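Local coordinates for EGF family domain-containing protein (Toxoplasma gondii, PDB 4Z80) that binds a peptide of the rhoptry neck protein RON2L1 and probably acts at the moving junction during host-cell invasion, at residues F253-L258 with A280-S285. Residues are numbered along the deposited sequence; the frame is centred on the assembly and turned at random.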
loop_
_atom_site.group_PDB
_atom_site.type_symbol
_atom_site.label_atom_id
_atom_site.label_comp_id
_atom_site.label_asym_id
_atom_site.label_seq_id
_atom_site.Cartn_x
_atom_site.Cartn_y
_atom_site.Cartn_z
ATOM N N PHE A 253 -8.609 4.833 -1.818
ATOM C CA PHE A 253 -8.751 5.355 -0.464
ATOM C C PHE A 253 -9.504 4.373 0.435
ATOM O O PHE A 253 -9.141 4.178 1.596
ATOM C CB PHE A 253 -9.457 6.708 -0.447
ATOM C CG PHE A 253 -9.764 7.189 0.942
ATOM C CD1 PHE A 253 -8.742 7.533 1.814
ATOM C CD2 PHE A 253 -11.073 7.249 1.395
ATOM C CE1 PHE A 253 -9.016 7.944 3.095
ATOM C CE2 PHE A 253 -11.354 7.667 2.678
ATOM C CZ PHE A 253 -10.327 8.013 3.535
ATOM N N GLU A 254 -10.553 3.750 -0.090
ATOM C CA GLU A 254 -11.279 2.761 0.689
ATOM C C GLU A 254 -10.368 1.583 1.051
ATOM O O GLU A 254 -10.474 1.015 2.132
ATOM C CB GLU A 254 -12.511 2.294 -0.079
ATOM C CG GLU A 254 -13.603 3.368 -0.186
ATOM C CD GLU A 254 -13.304 4.455 -1.215
ATOM O OE1 GLU A 254 -12.420 4.260 -2.078
ATOM O OE2 GLU A 254 -13.966 5.515 -1.160
ATOM N N CYS A 255 -9.443 1.249 0.159
ATOM C CA CYS A 255 -8.473 0.199 0.441
ATOM C C CYS A 255 -7.591 0.600 1.629
ATOM O O CYS A 255 -7.301 -0.226 2.498
ATOM C CB CYS A 255 -7.641 -0.078 -0.813
ATOM S SG CYS A 255 -6.493 -1.463 -0.672
ATOM N N SER A 256 -7.180 1.868 1.690
ATOM C CA SER A 256 -6.380 2.344 2.829
ATOM C C SER A 256 -7.155 2.223 4.151
ATOM O O SER A 256 -6.557 1.970 5.198
ATOM C CB SER A 256 -5.912 3.795 2.619
ATOM O OG SER A 256 -6.938 4.753 2.854
ATOM N N ILE A 257 -8.480 2.383 4.102
ATOM C CA ILE A 257 -9.291 2.272 5.308
ATOM C C ILE A 257 -9.234 0.846 5.846
ATOM O O ILE A 257 -9.198 0.635 7.061
ATOM C CB ILE A 257 -10.765 2.682 5.046
ATOM C CG1 ILE A 257 -10.860 4.201 4.839
ATOM C CG2 ILE A 257 -11.686 2.238 6.203
ATOM C CD1 ILE A 257 -12.249 4.695 4.427
ATOM N N LEU A 258 -9.235 -0.144 4.955
ATOM C CA LEU A 258 -9.102 -1.525 5.402
ATOM C C LEU A 258 -7.821 -1.688 6.220
ATOM O O LEU A 258 -7.827 -2.323 7.267
ATOM C CB LEU A 258 -9.113 -2.501 4.217
ATOM C CG LEU A 258 -8.990 -3.984 4.587
ATOM C CD1 LEU A 258 -10.142 -4.434 5.495
ATOM C CD2 LEU A 258 -8.928 -4.851 3.337
ATOM N N ALA A 280 -0.854 -1.199 1.113
ATOM C CA ALA A 280 -1.714 -2.117 0.390
ATOM C C ALA A 280 -1.600 -1.915 -1.107
ATOM O O ALA A 280 -1.195 -0.852 -1.579
ATOM C CB ALA A 280 -3.170 -1.946 0.837
ATOM N N MET A 281 -1.955 -2.964 -1.843
ATOM C CA MET A 281 -2.109 -2.915 -3.289
ATOM C C MET A 281 -3.587 -2.950 -3.661
ATOM O O MET A 281 -4.308 -3.838 -3.219
ATOM C CB MET A 281 -1.402 -4.097 -3.940
ATOM C CG MET A 281 0.099 -4.140 -3.731
ATOM S SD MET A 281 0.963 -2.689 -4.384
ATOM C CE MET A 281 0.425 -2.726 -6.087
ATOM N N PHE A 282 -4.027 -1.988 -4.462
ATOM C CA PHE A 282 -5.374 -1.999 -5.019
ATOM C C PHE A 282 -5.312 -2.280 -6.508
ATOM O O PHE A 282 -4.469 -1.734 -7.213
ATOM C CB PHE A 282 -6.070 -0.670 -4.756
ATOM C CG PHE A 282 -7.513 -0.648 -5.173
ATOM C CD1 PHE A 282 -8.457 -1.368 -4.461
ATOM C CD2 PHE A 282 -7.925 0.103 -6.260
ATOM C CE1 PHE A 282 -9.791 -1.352 -4.833
ATOM C CE2 PHE A 282 -9.265 0.126 -6.640
ATOM C CZ PHE A 282 -10.195 -0.603 -5.921
ATOM N N ASP A 283 -6.194 -3.160 -6.976
ATOM C CA ASP A 283 -6.301 -3.485 -8.390
ATOM C C ASP A 283 -7.541 -2.789 -8.965
ATOM O O ASP A 283 -8.674 -3.148 -8.623
ATOM C CB ASP A 283 -6.365 -5.003 -8.560
ATOM C CG ASP A 283 -6.271 -5.449 -10.010
ATOM O OD1 ASP A 283 -6.742 -4.722 -10.909
ATOM O OD2 ASP A 283 -5.729 -6.550 -10.253
ATOM N N MET A 284 -7.321 -1.786 -9.815
ATOM C CA MET A 284 -8.412 -0.979 -10.373
ATOM C C MET A 284 -9.357 -1.809 -11.224
ATOM O O MET A 284 -10.524 -1.451 -11.379
ATOM C CB MET A 284 -7.867 0.166 -11.233
ATOM C CG MET A 284 -6.989 1.170 -10.511
ATOM S SD MET A 284 -7.861 2.261 -9.374
ATOM C CE MET A 284 -8.860 3.210 -10.523
ATOM N N SER A 285 -8.859 -2.899 -11.794
ATOM C CA SER A 285 -9.670 -3.667 -12.729
ATOM C C SER A 285 -10.562 -4.677 -12.000
ATOM O O SER A 285 -11.684 -4.926 -12.437
ATOM C CB SER A 285 -8.783 -4.370 -13.757
ATOM O OG SER A 285 -7.994 -5.379 -13.164
#
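Cys255 carries the helix side of this small, buried contact, meeting Ala280 and Phe282 on the strand. Cys255 SG lies 3.7 Å from Ala280 CB. Cys255 CB lies 4.0 Å from Phe282 CD1 and approaches the ring obliquely. Cys255 SG is 5.5 Å from the Phe282 ring centroid and 70° off the ring normal, an oblique sulfur-aromatic contact. With SG anti to the backbone N (chi1 -175°), the sulfur points to the sheet and is bonded to Cys289 on strand 289-291, next to 280-283. This disulfide ties helix to sheet within the AMA1 family region, of the PAN clan. No hydrogen bond crosses the contact.

Each segment also has its own polar link. Ser256 OG donates to a lone pair of Phe253 O at 2.6 Å; Phe253 O also takes the helix bond from Ile257 N. At the strand end, Asp283 OD1 accepts from Ser285 N (2.9 Å), an Asx turn, and also bonds Ser285 OG.

Segment 253-258 lies on helix 252-262. Its axis approaches that of strand 280-283 to 8.6 Å, at 143° between their N-to-C directions. The strand lies between 329-332 and 289-291 in an antiparallel sheet. Ser256 and Leu258 touch Val332 and Cys289 of these neighbours.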